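Local coordinates for Lmo0305 protein (Listeria monocytogenes, PDB 3PJ0) that is of unknown function but belongs to the beta-eliminating lyase family of pyridoxal-phosphate proteins, with a covalently bound cofactor and a two-chain assembly, at residues E40-I43 with V49-D52; V67-G72 with I230-Y235; M74-A79 with S201-F206; H99-I102 with L108-L111; A216-A219 with D223-Q226. All coordinates share one frame; numbering follows the deposited sequence.

Contact 1 of 5, residues E40-I43 with V49-D52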
# COMPACT_ATOMS: atom_id res chain seq x y z
N GLU A 40 17.22 6.52 8.04
CA GLU A 40 17.01 6.32 6.63
C GLU A 40 15.77 5.49 6.34
O GLU A 40 15.48 4.51 7.01
CB GLU A 40 18.23 5.68 5.97
CG GLU A 40 19.46 6.60 5.84
CD GLU A 40 19.35 7.61 4.71
OE1 GLU A 40 18.73 7.32 3.66
OE2 GLU A 40 19.93 8.71 4.85
N SER A 41 15.08 5.89 5.29
CA SER A 41 13.96 5.15 4.81
C SER A 41 14.40 3.80 4.26
O SER A 41 15.52 3.64 3.74
CB SER A 41 13.29 5.91 3.65
OG SER A 41 12.23 5.12 3.08
N ASP A 42 13.49 2.84 4.40
CA ASP A 42 13.59 1.58 3.69
C ASP A 42 13.51 1.95 2.18
O ASP A 42 12.98 3.03 1.83
CB ASP A 42 12.48 0.60 4.09
CG ASP A 42 11.05 1.19 3.92
OD1 ASP A 42 10.77 2.27 4.49
OD2 ASP A 42 10.17 0.54 3.29
N ILE A 43 14.03 1.07 1.32
CA ILE A 43 14.04 1.27 -0.13
C ILE A 43 13.58 -0.04 -0.83
O ILE A 43 14.30 -1.05 -0.82
CB ILE A 43 15.45 1.64 -0.60
CG1 ILE A 43 15.95 2.91 0.12
CG2 ILE A 43 15.50 1.76 -2.16
CD1 ILE A 43 15.06 4.13 -0.10
N VAL A 49 15.27 -0.43 8.62
CA VAL A 49 13.98 -0.15 9.24
C VAL A 49 12.95 -1.26 8.94
O VAL A 49 12.26 -1.69 9.85
CB VAL A 49 13.40 1.27 8.96
CG1 VAL A 49 13.18 1.52 7.49
CG2 VAL A 49 12.07 1.46 9.71
N ILE A 50 12.91 -1.75 7.70
CA ILE A 50 11.98 -2.81 7.34
C ILE A 50 12.52 -4.20 7.71
O ILE A 50 11.80 -5.03 8.27
CB ILE A 50 11.55 -2.75 5.84
CG1 ILE A 50 10.42 -3.77 5.56
CG2 ILE A 50 12.75 -2.96 4.89
CD1 ILE A 50 9.86 -3.71 4.14
N GLU A 51 13.79 -4.45 7.42
CA GLU A 51 14.39 -5.76 7.71
C GLU A 51 14.40 -6.11 9.18
O GLU A 51 14.12 -7.26 9.55
CB GLU A 51 15.81 -5.84 7.16
CG GLU A 51 15.86 -5.73 5.66
CD GLU A 51 17.26 -5.89 5.10
OE1 GLU A 51 18.03 -6.68 5.72
OE2 GLU A 51 17.55 -5.27 4.05
N ASP A 52 14.72 -5.14 10.04
CA ASP A 52 14.70 -5.38 11.47
C ASP A 52 13.29 -5.71 11.97
O ASP A 52 13.14 -6.56 12.83
CB ASP A 52 15.27 -4.20 12.25
CG ASP A 52 16.76 -3.95 11.96
OD1 ASP A 52 17.37 -4.71 11.21
OD2 ASP A 52 17.28 -2.95 12.44
O HOH W 1 16.72 2.09 7.67
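Asp42 and Val49 meet because both turn a branch inward: the aspartate carries CG between its own N and carbonyl carbon (chi1 55°), and the valine puts CG1 in the same crowded position (chi1 60°). CG1 of Val49 thereby lies 3.6 Å from CB of Asp42 and 3.4 Å from Asp42 N, with the two side chains crossing at a slant. Ile50 adds a second methyl, its CG2 resting on the same methylene (Asp42 CB to Ile50 CG2, 3.7 Å). Methyl groups thus meet the methylene and backbone of Asp42, with no direct hydrogen bond across; the carboxylate reaches past them, where OD2 accepts from Leu242 N and OD1 takes a weak bond from Tyr243 N at the start of helix 243-256. Asp42 N, buried under the valine methyl, has no hydrogen-bond partner in the model. This is a loop folding back over the first turn of helix 48-61, the helix that leads into strand 65-69, the outermost strand, within this chain, of the large sheet. At such a turn the backbone N atoms have no carbonyl of their own helix to use, and water serves Val49: it accepts from Val49 N at 3.1 Å and donates to Glu40 O at 2.8 Å. Val49 and Ile50 also press on Ile246 of helix 243-256, while Glu40 and Ser41 face Arg23 of the second subunit.

Contact 2 of 5, residues V67-G72 with I230-Y235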
# COMPACT_ATOMS: atom_id res chain seq x y z
N VAL A 67 7.61 -10.92 5.74
CA VAL A 67 7.60 -9.81 4.82
C VAL A 67 6.52 -8.83 5.27
O VAL A 67 5.36 -9.22 5.56
CB VAL A 67 7.39 -10.24 3.33
CG1 VAL A 67 6.29 -11.23 3.22
CG2 VAL A 67 7.16 -9.01 2.41
N PHE A 68 6.90 -7.57 5.34
CA PHE A 68 5.96 -6.53 5.69
C PHE A 68 5.14 -6.11 4.47
O PHE A 68 5.70 -5.69 3.43
CB PHE A 68 6.67 -5.32 6.34
CG PHE A 68 5.70 -4.30 6.88
CD1 PHE A 68 5.23 -4.42 8.17
CD2 PHE A 68 5.24 -3.26 6.08
CE1 PHE A 68 4.33 -3.49 8.69
CE2 PHE A 68 4.33 -2.34 6.57
CZ PHE A 68 3.86 -2.46 7.88
N PHE A 69 3.82 -6.19 4.61
CA PHE A 69 2.86 -5.84 3.56
C PHE A 69 1.99 -4.62 3.89
O PHE A 69 1.62 -4.43 5.03
CB PHE A 69 1.89 -7.01 3.35
CG PHE A 69 2.37 -8.05 2.34
CD1 PHE A 69 2.15 -7.85 0.98
CD2 PHE A 69 2.98 -9.23 2.75
CE1 PHE A 69 2.57 -8.81 0.05
CE2 PHE A 69 3.37 -10.23 1.80
CZ PHE A 69 3.18 -10.00 0.47
N PRO A 70 1.63 -3.81 2.88
CA PRO A 70 0.73 -2.70 3.19
C PRO A 70 -0.62 -3.17 3.73
O PRO A 70 -1.27 -2.45 4.49
CB PRO A 70 0.56 -1.99 1.85
CG PRO A 70 1.03 -2.97 0.80
CD PRO A 70 2.05 -3.81 1.46
N SER A 71 -1.07 -4.36 3.32
CA SER A 71 -2.35 -4.88 3.76
C SER A 71 -2.41 -6.40 3.83
O SER A 71 -1.66 -7.12 3.13
CB SER A 71 -3.44 -4.42 2.79
OG SER A 71 -3.33 -5.10 1.57
N GLY A 72 -3.31 -6.86 4.70
CA GLY A 72 -3.64 -8.26 4.80
C GLY A 72 -4.39 -8.74 3.57
O GLY A 72 -4.27 -9.90 3.21
N ILE A 230 8.01 -11.60 -4.57
CA ILE A 230 7.82 -11.46 -6.01
C ILE A 230 6.36 -11.03 -6.28
O ILE A 230 6.13 -10.08 -7.03
CB ILE A 230 8.13 -12.75 -6.77
CG1 ILE A 230 9.60 -13.11 -6.57
CG2 ILE A 230 7.80 -12.56 -8.26
CD1 ILE A 230 10.04 -14.37 -7.30
N TRP A 231 5.41 -11.69 -5.64
CA TRP A 231 4.00 -11.36 -5.79
C TRP A 231 3.71 -9.96 -5.26
O TRP A 231 2.88 -9.25 -5.81
CB TRP A 231 3.08 -12.39 -5.09
CG TRP A 231 2.89 -13.67 -5.85
CD1 TRP A 231 3.40 -14.89 -5.56
CD2 TRP A 231 2.11 -13.84 -7.04
NE1 TRP A 231 3.00 -15.81 -6.51
CE2 TRP A 231 2.19 -15.19 -7.42
CE3 TRP A 231 1.31 -12.98 -7.81
CZ2 TRP A 231 1.53 -15.70 -8.56
CZ3 TRP A 231 0.67 -13.49 -8.94
CH2 TRP A 231 0.79 -14.83 -9.30
N LYS A 232 4.38 -9.56 -4.18
CA LYS A 232 4.21 -8.20 -3.62
C LYS A 232 4.49 -7.12 -4.71
O LYS A 232 3.75 -6.13 -4.81
CB LYS A 232 5.09 -7.96 -2.39
CG LYS A 232 4.76 -6.62 -1.66
CD LYS A 232 5.40 -6.45 -0.26
CE LYS A 232 6.87 -6.14 -0.32
NZ LYS A 232 7.45 -5.85 1.03
N ARG A 233 5.57 -7.29 -5.46
CA ARG A 233 5.89 -6.35 -6.54
C ARG A 233 4.82 -6.37 -7.62
O ARG A 233 4.38 -5.33 -8.10
CB ARG A 233 7.27 -6.58 -7.10
CG ARG A 233 7.54 -5.75 -8.36
CD ARG A 233 8.88 -5.10 -8.33
NE ARG A 233 8.87 -3.98 -7.40
CZ ARG A 233 8.53 -2.72 -7.71
NH1 ARG A 233 8.16 -2.37 -8.94
NH2 ARG A 233 8.55 -1.78 -6.77
N ARG A 234 4.35 -7.56 -7.98
CA ARG A 234 3.28 -7.71 -8.98
C ARG A 234 2.00 -6.97 -8.57
O ARG A 234 1.32 -6.33 -9.39
CB ARG A 234 2.96 -9.20 -9.19
CG ARG A 234 4.08 -9.97 -9.90
CD ARG A 234 3.72 -11.43 -10.03
NE ARG A 234 4.74 -12.18 -10.74
CZ ARG A 234 4.81 -13.51 -10.84
NH1 ARG A 234 3.89 -14.30 -10.26
NH2 ARG A 234 5.81 -14.06 -11.54
N TYR A 235 1.67 -7.06 -7.28
CA TYR A 235 0.46 -6.42 -6.75
C TYR A 235 0.59 -4.90 -6.54
O TYR A 235 -0.38 -4.22 -6.17
CB TYR A 235 0.06 -7.07 -5.41
CG TYR A 235 -0.94 -8.21 -5.50
CD1 TYR A 235 -0.55 -9.50 -5.88
CD2 TYR A 235 -2.27 -8.02 -5.12
CE1 TYR A 235 -1.46 -10.55 -5.93
CE2 TYR A 235 -3.21 -9.09 -5.16
CZ TYR A 235 -2.80 -10.33 -5.55
OH TYR A 235 -3.70 -11.37 -5.58
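At the edge of the seven-stranded mixed sheet, the core of the large domain in fold-type I pyridoxal-phosphate enzymes, Lys232 of helix 222-234 reaches across to Val67, Phe68 and Phe69 of strand 65-69. Its NZ donates to Phe68 O at 3.0 Å, meeting the carbonyl at a C=O...N angle of 156° and tilted 21° from its plane. That carbonyl faces outward, since Val67 and Phe69 make the strand's backbone bonds to Leu218 and Ala216, so the lysine supplies a donor where this chain has no further strand. The stem of the side chain crosses the Phe69 ring at a slant. CD stands over one face, 4.0 Å from the centroid of the Phe69 ring, a CH-pi contact, and Lys232 CG comes within 3.5 Å of Phe69 CE1. A bend at chi3 (75°) then lifts the ammonium away from the ring, still above its face, to the carbonyl; its own attraction to the ring is at most weak. Tip to tip with the lysine, Val67 CG2 lies 3.5 Å from Lys232 NZ. The axes of the strand and helix segments approach to 10.5 Å, nearly parallel. Phe69 is packed from another side by Ala75 and Ile78 of helix 72-87, whose first residue, Gly72, gives its N to the phosphate oxygen OP1 of the modified lysine at position 208.

Contact 3 of 5, residues M74-A79 with S201-F206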
# COMPACT_ATOMS: atom_id res chain seq x y z
N MSE A 74 -3.89 -7.93 0.41
CA MSE A 74 -2.83 -8.34 -0.51
C MSE A 74 -2.11 -9.62 -0.03
O MSE A 74 -1.92 -10.59 -0.77
CB MSE A 74 -1.76 -7.22 -0.57
CG MSE A 74 -0.73 -7.45 -1.60
SE MSE A 74 0.45 -5.94 -1.73
CE MSE A 74 -0.84 -4.59 -2.35
N ALA A 75 -1.71 -9.61 1.24
CA ALA A 75 -0.85 -10.68 1.77
C ALA A 75 -1.47 -12.07 1.74
O ALA A 75 -0.78 -13.04 1.38
CB ALA A 75 -0.39 -10.34 3.17
N GLN A 76 -2.76 -12.17 2.05
CA GLN A 76 -3.44 -13.48 2.15
C GLN A 76 -3.81 -14.09 0.80
O GLN A 76 -3.67 -15.29 0.62
CB GLN A 76 -4.62 -13.42 3.10
CG GLN A 76 -4.19 -13.15 4.51
CD GLN A 76 -5.23 -13.62 5.51
OE1 GLN A 76 -4.98 -14.55 6.28
NE2 GLN A 76 -6.42 -13.02 5.46
N GLN A 77 -4.27 -13.26 -0.15
CA GLN A 77 -4.49 -13.75 -1.53
C GLN A 77 -3.18 -14.36 -2.07
O GLN A 77 -3.18 -15.41 -2.75
CB GLN A 77 -4.88 -12.60 -2.43
CG GLN A 77 -6.25 -12.04 -2.21
CD GLN A 77 -6.47 -10.91 -3.18
OE1 GLN A 77 -5.96 -10.96 -4.31
NE2 GLN A 77 -7.23 -9.88 -2.75
N ILE A 78 -2.07 -13.66 -1.81
CA ILE A 78 -0.74 -14.13 -2.21
C ILE A 78 -0.35 -15.44 -1.52
O ILE A 78 0.15 -16.36 -2.19
CB ILE A 78 0.34 -13.02 -1.96
CG1 ILE A 78 0.11 -11.88 -2.93
CG2 ILE A 78 1.80 -13.57 -2.08
CD1 ILE A 78 0.95 -10.59 -2.60
N ALA A 79 -0.62 -15.57 -0.22
CA ALA A 79 -0.27 -16.79 0.50
C ALA A 79 -0.98 -17.98 -0.14
O ALA A 79 -0.35 -19.01 -0.41
CB ALA A 79 -0.65 -16.66 2.04
N SER A 201 1.76 -21.04 7.15
CA SER A 201 1.96 -19.61 6.97
C SER A 201 0.99 -18.85 7.85
O SER A 201 -0.04 -19.38 8.29
CB SER A 201 1.82 -19.20 5.49
OG SER A 201 0.56 -19.60 4.94
N VAL A 202 1.32 -17.60 8.13
CA VAL A 202 0.48 -16.75 8.98
C VAL A 202 0.55 -15.29 8.57
O VAL A 202 1.60 -14.76 8.22
CB VAL A 202 0.86 -16.89 10.47
CG1 VAL A 202 2.38 -16.78 10.66
CG2 VAL A 202 0.07 -15.86 11.37
N TYR A 203 -0.60 -14.64 8.69
CA TYR A 203 -0.78 -13.23 8.50
C TYR A 203 -1.21 -12.61 9.82
O TYR A 203 -2.09 -13.16 10.49
CB TYR A 203 -1.86 -12.96 7.45
CG TYR A 203 -2.69 -11.73 7.75
CD1 TYR A 203 -2.10 -10.47 7.78
CD2 TYR A 203 -4.04 -11.85 8.03
CE1 TYR A 203 -2.85 -9.34 8.12
CE2 TYR A 203 -4.82 -10.72 8.30
CZ TYR A 203 -4.22 -9.47 8.36
OH TYR A 203 -5.00 -8.35 8.67
N VAL A 204 -0.54 -11.53 10.22
CA VAL A 204 -0.92 -10.74 11.40
C VAL A 204 -1.08 -9.24 11.03
O VAL A 204 -0.39 -8.72 10.15
CB VAL A 204 0.07 -10.93 12.61
CG1 VAL A 204 0.03 -12.37 13.13
CG2 VAL A 204 1.50 -10.50 12.23
N SER A 205 -2.00 -8.56 11.71
CA SER A 205 -2.26 -7.13 11.52
C SER A 205 -1.67 -6.28 12.64
O SER A 205 -1.52 -6.74 13.79
CB SER A 205 -3.77 -6.86 11.48
OG SER A 205 -4.03 -5.51 11.09
N PHE A 206 -1.40 -5.01 12.31
CA PHE A 206 -0.96 -4.04 13.33
C PHE A 206 -1.96 -2.89 13.51
O PHE A 206 -1.66 -1.94 14.22
CB PHE A 206 0.45 -3.57 12.98
CG PHE A 206 1.42 -4.67 13.03
CD1 PHE A 206 1.94 -5.10 14.24
CD2 PHE A 206 1.68 -5.41 11.89
CE1 PHE A 206 2.78 -6.19 14.31
CE2 PHE A 206 2.51 -6.50 11.95
CZ PHE A 206 3.06 -6.91 13.17
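Ser201 opens strand 201-205 with its OG 4.3 Å from Ala79 CB, a loose touch on helix 72-87. The hydroxyl has its real partners elsewhere, in His175 ND1 and Trp83 NE1. Two residues on, where the strand again turns a side chain to the helix, Tyr203 carries most of the contact. Its chi1 of 144° lies off the usual staggered values and brings the CD2 corner of the ring against Gln76. That glutamine points CG away from its own carbonyl carbon (chi1 -65°) and runs on extended, crossing the tyrosine at about a right angle. Its amide carbon sits close to the ring, with Gln76 CD 3.3 Å from Tyr203 CD2, and Gln76 OE1 leans over Tyr203 CB at 3.7 Å. Amide and ring planes are 51° apart, an oblique meeting, and no hydrogen bond joins the two residues. What fixes the amide's rotation lies on strand 173-178: OE1 bonds to His175 NE2 and NE2 to Asp177 OD2. His175 therefore ties Gln76 of the helix to Ser201 of the strand, one ring nitrogen to each. Past Tyr203 the strand leaves the helix, and Ser205 uses its OG on Tyr207 N. The modified lysine follows at position 208, in the loop between strand 201-205 and its antiparallel neighbour 216-220, the place it takes in fold-type I pyridoxal-phosphate enzymes.

Contact 4 of 5, residues H99-I102 with L108-L111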
# COMPACT_ATOMS: atom_id res chain seq x y z
N HIS A 99 -12.62 -13.22 5.43
CA HIS A 99 -12.45 -11.86 4.94
C HIS A 99 -12.26 -11.91 3.43
O HIS A 99 -12.71 -11.03 2.70
CB HIS A 99 -11.27 -11.19 5.66
CG HIS A 99 -11.14 -9.72 5.42
ND1 HIS A 99 -10.45 -9.19 4.35
CD2 HIS A 99 -11.53 -8.67 6.18
CE1 HIS A 99 -10.45 -7.87 4.44
NE2 HIS A 99 -11.09 -7.52 5.54
N LEU A 100 -11.59 -12.96 2.97
CA LEU A 100 -11.36 -13.17 1.55
C LEU A 100 -12.65 -13.34 0.74
O LEU A 100 -12.76 -12.91 -0.41
CB LEU A 100 -10.48 -14.41 1.32
CG LEU A 100 -8.97 -14.49 1.70
CD1 LEU A 100 -8.15 -13.77 0.69
CD2 LEU A 100 -8.61 -14.09 3.17
N GLU A 101 -13.65 -13.95 1.36
CA GLU A 101 -14.89 -14.25 0.67
C GLU A 101 -15.84 -13.07 0.59
O GLU A 101 -16.53 -12.90 -0.42
CB GLU A 101 -15.60 -15.39 1.40
CG GLU A 101 -16.83 -15.91 0.71
CD GLU A 101 -16.54 -16.63 -0.61
OE1 GLU A 101 -15.35 -16.92 -0.90
OE2 GLU A 101 -17.52 -16.91 -1.34
N ILE A 102 -15.86 -12.24 1.64
CA ILE A 102 -16.86 -11.16 1.72
C ILE A 102 -16.39 -9.71 1.78
O ILE A 102 -17.21 -8.81 1.52
CB ILE A 102 -17.84 -11.42 2.91
CG1 ILE A 102 -17.14 -11.29 4.26
CG2 ILE A 102 -18.50 -12.83 2.78
CD1 ILE A 102 -18.10 -11.39 5.45
N LEU A 108 -9.70 -12.60 -4.45
CA LEU A 108 -9.11 -13.97 -4.56
C LEU A 108 -9.60 -14.67 -5.82
O LEU A 108 -8.82 -15.27 -6.57
CB LEU A 108 -9.43 -14.78 -3.32
CG LEU A 108 -8.88 -16.21 -3.26
CD1 LEU A 108 -7.33 -16.19 -3.23
CD2 LEU A 108 -9.51 -16.90 -2.02
N LYS A 109 -10.90 -14.58 -6.07
CA LYS A 109 -11.50 -15.15 -7.28
C LYS A 109 -11.07 -14.43 -8.57
O LYS A 109 -10.72 -15.07 -9.58
CB LYS A 109 -13.02 -15.08 -7.14
CG LYS A 109 -13.55 -15.97 -5.97
CD LYS A 109 -15.01 -15.77 -5.72
CE LYS A 109 -15.47 -16.50 -4.41
NZ LYS A 109 -16.88 -16.13 -4.07
N GLU A 110 -11.07 -13.11 -8.54
CA GLU A 110 -10.84 -12.31 -9.76
C GLU A 110 -9.37 -12.18 -10.14
O GLU A 110 -9.06 -12.08 -11.33
CB GLU A 110 -11.44 -10.91 -9.61
CG GLU A 110 -12.96 -10.87 -9.42
CD GLU A 110 -13.78 -11.01 -10.70
OE1 GLU A 110 -13.24 -11.39 -11.78
OE2 GLU A 110 -14.99 -10.74 -10.60
N LEU A 111 -8.49 -12.11 -9.14
CA LEU A 111 -7.07 -11.94 -9.39
C LEU A 111 -6.29 -13.26 -9.41
O LEU A 111 -5.28 -13.38 -10.11
CB LEU A 111 -6.44 -10.97 -8.39
CG LEU A 111 -6.81 -9.49 -8.53
CD1 LEU A 111 -6.29 -8.69 -7.36
CD2 LEU A 111 -6.31 -8.91 -9.89
O HOH W 2 -10.37 -12.02 -1.70
O HOH W 3 -15.83 -13.67 -2.95
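Leu100 and Leu108 face each other between two short helices, 99-102 and 107-112, which together form the connection of a beta-alpha-beta crossover from strand 91-94 to its parallel neighbour 115-118. The inner side is apolar: Leu108 CD2 sits 4.3 Å from Leu100 CB, and both leucines lie on Tyr94 of strand 91-94. Leu100 also packs on Gln76 and Gln77 of helix 72-87, and Leu108 on Pro116. The backbones themselves stay apart, and a water spans them, donating to Leu100 O at 2.9 Å and accepting from Leu108 N at 2.9 Å. That N belongs to the first turn of helix 107-112, so the water takes the place of a carbonyl the helix cannot offer there. The outer side, partly exposed, is held by charge instead. Glu101 starts off pointing away from the other helix; CG lies opposite its backbone N (chi1 -174°), and a bend at chi2 (68°) folds the carboxylate back to Lys109, which comes as a chain extended beyond CG. The salt bridge, Lys109 NZ to Glu101 OE2, is 2.9 Å long. OE1 bonds to Tyr94 OH, so the carboxylate is gripped from two residues, and Tyr94, which also touches both leucines, likely steadies it. Negative charge on Glu101 would be favoured by this setting. Lys109 has a second link, through a water that accepts from its NZ at 2.9 Å and donates to Glu101 O at 2.7 Å, while the lysine meets OE2 from above the carboxylate plane, 44° out of it.

Contact 5 of 5, residues A216-A219 with D223-Q226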
# COMPACT_ATOMS: atom_id res chain seq x y z
N ALA A 216 0.68 -5.09 7.77
CA ALA A 216 0.57 -6.51 7.95
C ALA A 216 1.92 -7.18 7.82
O ALA A 216 2.84 -6.67 7.15
CB ALA A 216 -0.35 -7.07 6.87
N ILE A 217 2.03 -8.33 8.45
CA ILE A 217 3.20 -9.18 8.29
C ILE A 217 2.68 -10.53 7.82
O ILE A 217 1.68 -11.03 8.34
CB ILE A 217 3.98 -9.42 9.62
CG1 ILE A 217 4.96 -8.28 9.88
CG2 ILE A 217 4.81 -10.75 9.56
CD1 ILE A 217 6.29 -8.38 9.13
N LEU A 218 3.36 -11.09 6.83
CA LEU A 218 3.12 -12.47 6.38
C LEU A 218 4.42 -13.20 6.70
O LEU A 218 5.52 -12.76 6.30
CB LEU A 218 2.84 -12.54 4.89
CG LEU A 218 2.59 -13.91 4.28
CD1 LEU A 218 1.28 -14.55 4.77
CD2 LEU A 218 2.60 -13.81 2.70
N ALA A 219 4.30 -14.33 7.41
CA ALA A 219 5.47 -15.10 7.82
C ALA A 219 5.37 -16.60 7.50
O ALA A 219 4.27 -17.20 7.45
CB ALA A 219 5.73 -14.89 9.35
N ASP A 223 11.68 -19.92 1.73
CA ASP A 223 11.28 -20.12 0.30
C ASP A 223 9.89 -19.52 0.02
O ASP A 223 9.69 -18.88 -1.03
CB ASP A 223 11.27 -21.57 -0.10
CG ASP A 223 12.66 -22.18 -0.14
OD1 ASP A 223 13.67 -21.46 -0.06
OD2 ASP A 223 12.71 -23.41 -0.29
N PHE A 224 8.97 -19.77 0.95
CA PHE A 224 7.62 -19.19 0.88
C PHE A 224 7.64 -17.65 0.85
O PHE A 224 7.00 -17.04 -0.00
CB PHE A 224 6.75 -19.70 2.06
CG PHE A 224 5.40 -19.02 2.20
CD1 PHE A 224 4.30 -19.48 1.50
CD2 PHE A 224 5.23 -17.96 3.09
CE1 PHE A 224 3.05 -18.87 1.65
CE2 PHE A 224 3.98 -17.32 3.23
CZ PHE A 224 2.89 -17.77 2.49
N VAL A 225 8.38 -17.04 1.78
CA VAL A 225 8.49 -15.57 1.89
C VAL A 225 9.13 -14.96 0.65
O VAL A 225 8.70 -13.88 0.16
CB VAL A 225 9.19 -15.14 3.21
CG1 VAL A 225 9.47 -13.62 3.25
CG2 VAL A 225 8.34 -15.54 4.41
N GLN A 226 10.10 -15.66 0.09
CA GLN A 226 10.76 -15.16 -1.11
C GLN A 226 9.79 -15.11 -2.29
O GLN A 226 9.78 -14.14 -3.05
CB GLN A 226 12.02 -15.95 -1.42
CG GLN A 226 13.12 -15.78 -0.35
CD GLN A 226 13.38 -14.33 0.08
OE1 GLN A 226 13.42 -13.40 -0.74
NE2 GLN A 226 13.60 -14.15 1.38
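The chain leaves strand 216-220 and turns within a few residues into helix 222-234, bringing the CA atoms of Ala219 and Val225 to 6.7 Å, the nearest backbone approach of the two segments. Leu218 and Phe224 do most of the packing. Both side chains leave with CG beside the carbonyl carbon, trans to N (chi1 179° for the leucine, 172° for the phenylalanine), which sends the isobutyl group and the ring into the gap from their two sides to cross at about a right angle. The leucine meets one corner of the ring: Phe224 CE2 is 3.8 Å from Leu218 CD2 and also 3.8 Å from Leu218 CG, and CD2 of Leu218 touches Phe224 CZ at 4.0 Å. The approach to the ring is oblique. Ala219 adds its carbonyl, with Ala219 O 4.2 Å from Phe224 CE2. Val225 lies against the strand backbone more loosely, its CG2 being 4.4 Å from Ala219 C. No hydrogen bond crosses between the segments; the polar backbone atoms of the strand serve the sheet instead, Ala219 pairing with Val202. The ring of Phe224 is further held by stacking on Trp83 of helix 72-87. Ala219 points its methyl away from helix 222-234, toward Ala66, Val202 and Leu61 of helix 48-61. Strand 216-220 runs between strands 65-69 and 201-205, antiparallel to both; Phe224 brings helix 222-234 onto Leu218, and Ala79 of helix 72-87 touches both side chains.

Overall arrangement
Contacts 2, 3 and 5 form one cluster, their centres 8 to 9 Å apart, on neighbouring strands 65-69, 216-220 and 201-205 of the seven-stranded sheet; backbone bonds join the three strands. Helix 222-234 serves contacts 2 and 5, and helix 72-87 packs beside it. Contact 4 touches contact 3 with centres about 13 Å apart, and contact 1 touches contact 2 through Ile50 and Phe68. Along the chain contact 1 closes first; contact 2 then spans a long loop that holds contact 3, with contact 4 inside it, followed by contact 5. Contacts 1 to 4 also reach the second subunit, so the part of the sheet whose connecting loop holds the modified lysine lies close to the subunit interface.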